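Tryptophan halogenase (Shewanella frigidimarina, PDB 2PYX) probably acts as a flavin-dependent halogenase, an FAD-binding enzyme of the monooxygenase type that may halogenate tryptophan or a related substrate. Local coordinates at residues H197-I202 / I213-G218; L47-D52 / V191-D196; T8-V13 / G222-D227. All blocks are in the same frame, centred on the assembly; numbering follows the deposited sequence.

Contact 1. Residues H197-I202 / I213-G218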
loop_
_atom_site.group_PDB
_atom_site.type_symbol
_atom_site.label_atom_id
_atom_site.label_comp_id
_atom_site.label_asym_id
_atom_site.label_seq_id
_atom_site.Cartn_x
_atom_site.Cartn_y
_atom_site.Cartn_z
ATOM N N HIS A 197 14.306 -9.619 23.874
ATOM C CA HIS A 197 13.617 -10.801 23.348
ATOM C C HIS A 197 12.515 -11.267 24.268
ATOM O O HIS A 197 12.580 -11.061 25.489
ATOM C CB HIS A 197 14.603 -11.954 23.177
ATOM C CG HIS A 197 15.799 -11.594 22.367
ATOM N ND1 HIS A 197 16.926 -11.027 22.920
ATOM C CD2 HIS A 197 16.038 -11.696 21.038
ATOM C CE1 HIS A 197 17.819 -10.816 21.970
ATOM N NE2 HIS A 197 17.304 -11.211 20.819
ATOM N N VAL A 198 11.514 -11.922 23.691
ATOM C CA VAL A 198 10.437 -12.544 24.460
ATOM C C VAL A 198 10.777 -14.018 24.588
ATOM O O VAL A 198 10.906 -14.734 23.585
ATOM C CB VAL A 198 9.078 -12.361 23.786
ATOM C CG1 VAL A 198 7.984 -13.095 24.528
ATOM C CG2 VAL A 198 8.763 -10.855 23.692
ATOM N N SER A 199 10.923 -14.464 25.828
ATOM C CA SER A 199 11.297 -15.849 26.092
ATOM C C SER A 199 10.093 -16.762 26.264
ATOM O O SER A 199 10.141 -17.934 25.879
ATOM C CB SER A 199 12.176 -15.924 27.336
ATOM O OG SER A 199 13.409 -15.259 27.119
ATOM N N GLN A 200 9.041 -16.265 26.898
ATOM C CA GLN A 200 7.800 -17.029 27.040
ATOM C C GLN A 200 6.608 -16.148 26.816
ATOM O O GLN A 200 6.633 -14.970 27.174
ATOM C CB GLN A 200 7.626 -17.597 28.439
ATOM C CG GLN A 200 8.660 -18.588 28.861
ATOM C CD GLN A 200 8.475 -18.975 30.293
ATOM O OE1 GLN A 200 9.267 -18.571 31.165
ATOM N NE2 GLN A 200 7.433 -19.730 30.572
ATOM N N ILE A 201 5.549 -16.745 26.280
ATOM C CA ILE A 201 4.247 -16.127 26.173
ATOM C C ILE A 201 3.327 -16.924 27.091
ATOM O O ILE A 201 3.138 -18.143 26.901
ATOM C CB ILE A 201 3.705 -16.208 24.713
ATOM C CG1 ILE A 201 4.778 -15.712 23.741
ATOM C CG2 ILE A 201 2.364 -15.482 24.578
ATOM C CD1 ILE A 201 4.491 -16.030 22.284
ATOM N N ILE A 202 2.747 -16.246 28.073
ATOM C CA ILE A 202 1.938 -16.890 29.110
ATOM C C ILE A 202 0.465 -16.585 28.918
ATOM O O ILE A 202 0.078 -15.405 28.802
ATOM C CB ILE A 202 2.333 -16.368 30.519
ATOM C CG1 ILE A 202 3.841 -16.395 30.696
ATOM C CG2 ILE A 202 1.605 -17.128 31.617
ATOM C CD1 ILE A 202 4.432 -17.706 30.507
ATOM N N ILE A 213 7.250 -13.024 29.245
ATOM C CA ILE A 213 8.435 -13.068 30.060
ATOM C C ILE A 213 9.580 -12.771 29.122
ATOM O O ILE A 213 9.815 -13.505 28.152
ATOM C CB ILE A 213 8.603 -14.410 30.798
ATOM C CG1 ILE A 213 7.282 -14.835 31.429
ATOM C CG2 ILE A 213 9.645 -14.214 31.846
ATOM C CD1 ILE A 213 7.384 -15.968 32.406
ATOM N N THR A 214 10.214 -11.626 29.351
ATOM C CA THR A 214 11.317 -11.171 28.530
ATOM C C THR A 214 12.613 -11.797 29.005
ATOM O O THR A 214 12.678 -12.352 30.110
ATOM C CB THR A 214 11.477 -9.621 28.472
ATOM O OG1 THR A 214 11.869 -9.088 29.749
ATOM C CG2 THR A 214 10.158 -8.969 28.000
ATOM N N LYS A 215 13.623 -11.733 28.145
ATOM C CA LYS A 215 14.916 -12.333 28.468
ATOM C C LYS A 215 15.647 -11.569 29.590
ATOM O O LYS A 215 16.272 -12.198 30.462
ATOM C CB LYS A 215 15.776 -12.413 27.214
ATOM C CG LYS A 215 17.064 -13.177 27.419
ATOM C CD LYS A 215 17.666 -13.610 26.107
ATOM C CE LYS A 215 18.858 -14.518 26.363
ATOM N NZ LYS A 215 19.500 -14.993 25.096
ATOM N N GLN A 216 15.554 -10.238 29.600
ATOM C CA GLN A 216 16.212 -9.424 30.623
ATOM C C GLN A 216 15.457 -8.208 31.180
ATOM O O GLN A 216 16.054 -7.374 31.865
ATOM C CB GLN A 216 17.573 -8.962 30.098
ATOM C CG GLN A 216 17.548 -7.973 28.972
ATOM C CD GLN A 216 18.950 -7.651 28.467
ATOM O OE1 GLN A 216 19.205 -6.551 27.951
ATOM N NE2 GLN A 216 19.866 -8.612 28.607
ATOM N N ASN A 217 14.155 -8.098 30.915
ATOM C CA ASN A 217 13.343 -6.992 31.451
ATOM C C ASN A 217 12.184 -7.491 32.308
ATOM O O ASN A 217 11.187 -6.780 32.541
ATOM C CB ASN A 217 12.826 -6.103 30.303
ATOM C CG ASN A 217 13.888 -5.154 29.771
ATOM O OD1 ASN A 217 14.009 -4.017 30.241
ATOM N ND2 ASN A 217 14.678 -5.621 28.809
ATOM N N GLY A 218 12.284 -8.725 32.776
ATOM C CA GLY A 218 11.247 -9.299 33.615
ATOM C C GLY A 218 9.953 -9.575 32.863
ATOM O O GLY A 218 9.952 -9.761 31.631
#
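The carbonyl oxygen of Ile213 is gripped by two successive amides of the facing strand: Ser199 N at 2.7 Å and Gln200 N at 3.1 Å. This is a classic beta bulge, set in the antiparallel hairpin of strands 198-203 and 209-214. Ser199 N comes in nearly along the C=O axis, whereas Gln200 N lies in the carbonyl plane on a lone pair, so the two donors share the oxygen without competing for one direction. The helix-like psi of Ser199 (-37°) turns both N-H groups the same way, and the register slips by one residue between the Val198-Thr214 and Gln200-Ile213 pairs. Ile213 N returns a bond to Gln200 O, and beyond the bulge Lys215 N donates to His197 O.

Ile213 supplies most of the apolar contact. Its CG1 meets Ile202 CG1 at 3.8 Å, the two branched chains crossing obliquely, while Gln200 runs alongside it, with CB beside Ile213 CB and CG1 and with OE1 3.4 Å from Ile213 CD1. A long polar chain suits this exposed position. Val198, a predicted FAD-binding residue, pairs with Thr214, but their side chains diverge.

Thr214 opens the turn that follows the strand. With chi1 at 67°, OG1 sits between the backbone N and the carbonyl carbon, where it accepts from Asn217 N in an ST motif. The same hydroxyl donates to Gly218 O at 2.8 Å, in the carbonyl plane and on a lone pair, and Gly218 O also receives Thr214 N.

Contact 2. Residues L47-D52 / V191-D196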
loop_
_atom_site.group_PDB
_atom_site.type_symbol
_atom_site.label_atom_id
_atom_site.label_comp_id
_atom_site.label_asym_id
_atom_site.label_seq_id
_atom_site.Cartn_x
_atom_site.Cartn_y
_atom_site.Cartn_z
ATOM N N LEU A 47 6.130 -1.001 23.603
ATOM C CA LEU A 47 6.591 -1.650 22.410
ATOM C C LEU A 47 7.874 -2.397 22.721
ATOM O O LEU A 47 8.849 -1.771 23.163
ATOM C CB LEU A 47 6.760 -0.662 21.244
ATOM C CG LEU A 47 7.019 -1.290 19.852
ATOM C CD1 LEU A 47 6.503 -0.384 18.756
ATOM C CD2 LEU A 47 8.490 -1.535 19.619
ATOM N N ILE A 48 7.871 -3.711 22.500
ATOM C CA ILE A 48 9.047 -4.571 22.724
ATOM C C ILE A 48 9.608 -4.879 21.346
ATOM O O ILE A 48 8.951 -5.526 20.519
ATOM C CB ILE A 48 8.694 -5.884 23.448
ATOM C CG1 ILE A 48 8.026 -5.603 24.792
ATOM C CG2 ILE A 48 9.989 -6.727 23.619
ATOM C CD1 ILE A 48 7.394 -6.813 25.454
ATOM N N GLU A 49 10.839 -4.428 21.123
ATOM C CA GLU A 49 11.544 -4.556 19.852
ATOM C C GLU A 49 12.755 -5.485 20.027
ATOM O O GLU A 49 13.514 -5.319 20.978
ATOM C CB GLU A 49 11.982 -3.153 19.398
ATOM C CG GLU A 49 12.580 -3.137 18.042
ATOM C CD GLU A 49 12.842 -1.771 17.480
ATOM O OE1 GLU A 49 12.689 -0.770 18.194
ATOM O OE2 GLU A 49 13.214 -1.717 16.287
ATOM N N SER A 50 12.929 -6.412 19.092
ATOM C CA SER A 50 14.091 -7.301 19.089
ATOM C C SER A 50 15.367 -6.482 18.961
ATOM O O SER A 50 15.415 -5.533 18.177
ATOM C CB SER A 50 14.023 -8.262 17.904
ATOM O OG SER A 50 15.158 -9.106 17.897
ATOM N N PRO A 51 16.414 -6.834 19.726
ATOM C CA PRO A 51 17.695 -6.167 19.505
ATOM C C PRO A 51 18.437 -6.662 18.241
ATOM O O PRO A 51 19.469 -6.105 17.890
ATOM C CB PRO A 51 18.481 -6.511 20.772
ATOM C CG PRO A 51 17.961 -7.827 21.163
ATOM C CD PRO A 51 16.493 -7.810 20.828
ATOM N N ASP A 52 17.907 -7.682 17.567
ATOM C CA ASP A 52 18.508 -8.202 16.339
ATOM C C ASP A 52 18.405 -7.203 15.190
ATOM O O ASP A 52 17.391 -6.522 15.047
ATOM C CB ASP A 52 17.812 -9.491 15.915
ATOM C CG ASP A 52 17.872 -10.566 16.979
ATOM O OD1 ASP A 52 18.828 -10.560 17.790
ATOM O OD2 ASP A 52 16.952 -11.416 17.001
ATOM N N VAL A 191 5.115 6.582 24.583
ATOM C CA VAL A 191 5.245 5.146 24.382
ATOM C C VAL A 191 6.525 4.636 25.069
ATOM O O VAL A 191 7.607 5.234 24.928
ATOM C CB VAL A 191 5.216 4.809 22.887
ATOM C CG1 VAL A 191 5.423 3.318 22.650
ATOM C CG2 VAL A 191 3.857 5.255 22.330
ATOM N N THR A 192 6.378 3.565 25.837
ATOM C CA THR A 192 7.520 2.900 26.479
ATOM C C THR A 192 8.154 1.929 25.505
ATOM O O THR A 192 7.461 1.115 24.891
ATOM C CB THR A 192 7.088 2.186 27.729
ATOM O OG1 THR A 192 6.539 3.142 28.658
ATOM C CG2 THR A 192 8.280 1.449 28.373
ATOM N N HIS A 193 9.479 2.020 25.353
ATOM C CA HIS A 193 10.230 1.225 24.393
ATOM C C HIS A 193 11.123 0.253 25.171
ATOM O O HIS A 193 11.912 0.673 26.029
ATOM C CB HIS A 193 11.066 2.176 23.549
ATOM C CG HIS A 193 11.742 1.559 22.371
ATOM N ND1 HIS A 193 12.710 2.214 21.640
ATOM C CD2 HIS A 193 11.551 0.365 21.758
ATOM C CE1 HIS A 193 13.086 1.450 20.633
ATOM N NE2 HIS A 193 12.416 0.310 20.694
ATOM N N ILE A 194 11.006 -1.030 24.871
ATOM C CA ILE A 194 11.887 -2.055 25.474
ATOM C C ILE A 194 12.589 -2.737 24.333
ATOM O O ILE A 194 11.940 -3.188 23.387
ATOM C CB ILE A 194 11.117 -3.100 26.286
ATOM C CG1 ILE A 194 10.410 -2.452 27.460
ATOM C CG2 ILE A 194 12.072 -4.214 26.762
ATOM C CD1 ILE A 194 9.475 -3.395 28.186
ATOM N N ARG A 195 13.929 -2.787 24.384
ATOM C CA ARG A 195 14.715 -3.518 23.398
ATOM C C ARG A 195 15.140 -4.849 23.995
ATOM O O ARG A 195 16.100 -4.884 24.781
ATOM C CB ARG A 195 15.978 -2.735 23.030
ATOM C CG ARG A 195 15.763 -1.456 22.240
ATOM C CD ARG A 195 15.083 -1.734 20.915
ATOM N NE ARG A 195 15.736 -1.037 19.804
ATOM C CZ ARG A 195 16.369 -1.626 18.792
ATOM N NH1 ARG A 195 16.445 -2.951 18.705
ATOM N NH2 ARG A 195 16.920 -0.878 17.847
ATOM N N ASP A 196 14.446 -5.929 23.647
ATOM C CA ASP A 196 14.680 -7.249 24.264
ATOM C C ASP A 196 13.982 -8.377 23.516
ATOM O O ASP A 196 13.154 -8.125 22.632
ATOM C CB ASP A 196 14.154 -7.210 25.707
ATOM C CG ASP A 196 14.796 -8.269 26.616
ATOM O OD1 ASP A 196 15.622 -9.074 26.128
ATOM O OD2 ASP A 196 14.459 -8.250 27.820
#
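Ile48 and Ile194 share one face of two parallel strands, Ile48 CG1 lying 4.2 Å from Ile194 CB, and beta-branched residues suit the extended backbone here. Ile48 CG2 also reaches Asp196 O at 3.6 Å. The tight part of the contact is the backbone at the buried Leu47 and Ile48, where three short, nearly straight bonds run: Leu47 N to Thr192 O, Ile194 N to Leu47 O and Glu49 N to Ile194 O. A fourth, Asp196 N to Glu49 O, is more bent.

This is the edge of the parallel part of a Rossmann-type sheet, with strand 192-195 outermost and strand 44-49 passing on to strand 9-13. Leu47, on the other face, is buried against Trp20 of helix 16-31 and lies close to Gly15 of the predicted FAD site; the ring of His193 meets Trp20 edge to face.

Toward solvent, at Glu49 and Arg195 with Pro51 beyond them, the contact is looser and that same face becomes polar. Glu49 CG is anti to the backbone N (chi1 -174°) and the chain continues extended. His193 NE2 donates to Glu49 OE1 at 2.7 Å, meeting the anti lone pair, with carboxylate and imidazole planes 29° apart. In one of its two modelled conformers Arg195 lays its guanidinium against the carboxylate's flat side, Glu49 CD standing 3.7 Å above its centre. The resulting salt bridge, Glu49 OE1 to Arg195 NE at 3.5 Å, is therefore tentative, and it rests on charge alone because no N-H points at the oxygen. In this conformer NH1 comes 2.8 Å from Ser50 O at a poor hydrogen-bonding angle.

Contact 3. Residues T8-V13 / G222-D227; sequences TEIIIV and GQLFID
Ile11 lies alongside Phe225 at the buried centre of this parallel strand pair. Its CB approaches the ring at CD2 (3.7 Å), and its CG1, beside the backbone N at chi1 -50°, touches Phe225 CE2 and the CA of Gly222. Gly222, lacking a side chain, lets its CA lie directly against Ile11 CG1. On the other face Ile12 and Ile226 meet CG1 to CG1 at 3.8 Å, and Ile10 rests its CD1 on Leu224 CB. Branched aliphatic residues suit these buried positions.

The backbones are joined by Ile11 N to Leu224 O, Ile226 N to Ile11 O and Val13 N to Ile226 O. Nearer the start of the strands, Glu9 O accepts Gln223 N at 2.8 Å and, weakly, Leu224 N.

At the polar edge the extended Gln223 side chain turns its amide oxygen to two consecutive N-H groups. Thr8 N and Glu9 N each lie 2.9 Å from Gln223 OE1, the first above the carbonyl plane and the second only slightly tilted from it. Gln223 NE2 is held by Pro6 O.

The pair forms the middle of the Rossmann-type sheet: strand 44-49 flanks 9-13, strand 347-349 flanks 224-227, and Leu212 of strand 209-214 packs over Ile11, Val13 and Phe225. Asp227 OD1 bonds Thr229 OG1, while its OD2 accepts from Leu235 N and Leu236 N of helix 234-239.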
loop_
_atom_site.group_PDB
_atom_site.type_symbol
_atom_site.label_atom_id
_atom_site.label_comp_id
_atom_site.label_asym_id
_atom_site.label_seq_id
_atom_site.Cartn_x
_atom_site.Cartn_y
_atom_site.Cartn_z
ATOM N N THR A 8 -6.596 -1.049 28.878
ATOM C CA THR A 8 -5.653 0.070 28.886
ATOM C C THR A 8 -4.210 -0.364 28.709
ATOM O O THR A 8 -3.375 0.460 28.341
ATOM C CB THR A 8 -5.762 0.897 30.182
ATOM O OG1 THR A 8 -5.343 0.103 31.296
ATOM C CG2 THR A 8 -7.184 1.408 30.428
ATOM N N GLU A 9 -3.890 -1.629 28.982
ATOM C CA GLU A 9 -2.506 -2.078 28.929
ATOM C C GLU A 9 -2.242 -2.751 27.611
ATOM O O GLU A 9 -2.659 -3.894 27.404
ATOM C CB GLU A 9 -2.207 -3.043 30.071
ATOM C CG GLU A 9 -2.549 -2.474 31.461
ATOM C CD GLU A 9 -1.779 -1.208 31.760
ATOM O OE1 GLU A 9 -0.537 -1.271 31.688
ATOM O OE2 GLU A 9 -2.420 -0.144 32.005
ATOM N N ILE A 10 -1.527 -2.056 26.730
ATOM C CA ILE A 10 -1.373 -2.483 25.342
ATOM C C ILE A 10 0.092 -2.755 25.081
ATOM O O ILE A 10 0.923 -1.867 25.283
ATOM C CB ILE A 10 -1.794 -1.369 24.364
ATOM C CG1 ILE A 10 -3.138 -0.758 24.757
ATOM C CG2 ILE A 10 -1.852 -1.943 22.946
ATOM C CD1 ILE A 10 -4.257 -1.723 24.807
ATOM N N ILE A 11 0.399 -3.982 24.641
ATOM C CA ILE A 11 1.729 -4.433 24.363
ATOM C C ILE A 11 1.882 -4.736 22.883
ATOM O O ILE A 11 1.158 -5.610 22.339
ATOM C CB ILE A 11 2.110 -5.693 25.190
ATOM C CG1 ILE A 11 1.797 -5.505 26.684
ATOM C CG2 ILE A 11 3.546 -6.061 24.941
ATOM C CD1 ILE A 11 2.512 -4.387 27.293
ATOM N N ILE A 12 2.791 -4.027 22.224
ATOM C CA ILE A 12 3.129 -4.216 20.814
ATOM C C ILE A 12 4.422 -4.992 20.722
ATOM O O ILE A 12 5.440 -4.579 21.280
ATOM C CB ILE A 12 3.274 -2.859 20.102
ATOM C CG1 ILE A 12 1.987 -2.028 20.253
ATOM C CG2 ILE A 12 3.698 -3.078 18.677
ATOM C CD1 ILE A 12 2.190 -0.580 19.906
ATOM N N VAL A 13 4.385 -6.120 20.023
ATOM C CA VAL A 13 5.524 -7.005 19.949
ATOM C C VAL A 13 6.098 -6.866 18.552
ATOM O O VAL A 13 5.506 -7.366 17.564
ATOM C CB VAL A 13 5.139 -8.462 20.267
ATOM C CG1 VAL A 13 6.386 -9.333 20.300
ATOM C CG2 VAL A 13 4.437 -8.530 21.622
ATOM N N GLY A 222 -0.049 -7.407 30.055
ATOM C CA GLY A 222 -0.933 -6.559 29.280
ATOM C C GLY A 222 -2.264 -7.223 29.031
ATOM O O GLY A 222 -2.476 -8.402 29.382
ATOM N N GLN A 223 -3.150 -6.457 28.389
ATOM C CA GLN A 223 -4.521 -6.860 28.140
ATOM C C GLN A 223 -4.808 -7.101 26.655
ATOM O O GLN A 223 -5.762 -7.814 26.315
ATOM C CB GLN A 223 -5.475 -5.798 28.649
ATOM C CG GLN A 223 -5.490 -5.640 30.176
ATOM C CD GLN A 223 -6.255 -4.442 30.549
ATOM O OE1 GLN A 223 -5.776 -3.311 30.433
ATOM N NE2 GLN A 223 -7.484 -4.657 30.983
ATOM N N LEU A 224 -4.012 -6.471 25.796
ATOM C CA LEU A 224 -4.184 -6.574 24.368
ATOM C C LEU A 224 -2.781 -6.600 23.805
ATOM O O LEU A 224 -1.946 -5.760 24.168
ATOM C CB LEU A 224 -4.938 -5.365 23.839
ATOM C CG LEU A 224 -5.309 -5.453 22.371
ATOM C CD1 LEU A 224 -6.311 -6.538 22.055
ATOM C CD2 LEU A 224 -5.846 -4.101 21.946
ATOM N N PHE A 225 -2.504 -7.585 22.955
ATOM C CA PHE A 225 -1.190 -7.804 22.391
ATOM C C PHE A 225 -1.231 -7.619 20.877
ATOM O O PHE A 225 -2.101 -8.209 20.221
ATOM C CB PHE A 225 -0.715 -9.203 22.754
ATOM C CG PHE A 225 -0.439 -9.341 24.202
ATOM C CD1 PHE A 225 -1.460 -9.581 25.103
ATOM C CD2 PHE A 225 0.865 -9.129 24.686
ATOM C CE1 PHE A 225 -1.190 -9.641 26.495
ATOM C CE2 PHE A 225 1.102 -9.199 26.078
ATOM C CZ PHE A 225 0.105 -9.447 26.943
ATOM N N ILE A 226 -0.304 -6.830 20.332
ATOM C CA ILE A 226 -0.300 -6.568 18.913
ATOM C C ILE A 226 0.872 -7.319 18.347
ATOM O O ILE A 226 2.025 -7.075 18.750
ATOM C CB ILE A 226 -0.150 -5.077 18.595
ATOM C CG1 ILE A 226 -1.054 -4.195 19.436
ATOM C CG2 ILE A 226 -0.340 -4.858 17.099
ATOM C CD1 ILE A 226 -2.474 -4.524 19.391
ATOM N N ASP A 227 0.616 -8.229 17.410
ATOM C CA ASP A 227 1.681 -8.989 16.800
ATOM C C ASP A 227 2.228 -8.219 15.594
ATOM O O ASP A 227 1.594 -8.187 14.538
ATOM C CB ASP A 227 1.180 -10.367 16.367
ATOM C CG ASP A 227 2.294 -11.277 15.894
ATOM O OD1 ASP A 227 3.394 -10.786 15.641
ATOM O OD2 ASP A 227 2.046 -12.486 15.726
#

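From the N terminus the chain runs through strand 9-13 and helix 16-31 to strand 44-49, which hydrogen-bonds back to the first strand through Ile48 N and Ile12 O. Contact 2 closes a long loop when 191-196 returns beside 47-52. Contact 1 follows in series, closing a short hairpin loop when 213-218 returns along 197-202. The two also touch: Asp196 OD2 receives Asn217 ND2 and Gln216 N, tying the hairpin turn to the sheet edge. Contact 3 closes last, when 222-227 pairs with 8-13, and its loop encloses both others. Contacts 2 and 3 thus build the parallel part of one sheet, with contact 1 in the excursion between its strands 192-195 and 224-227.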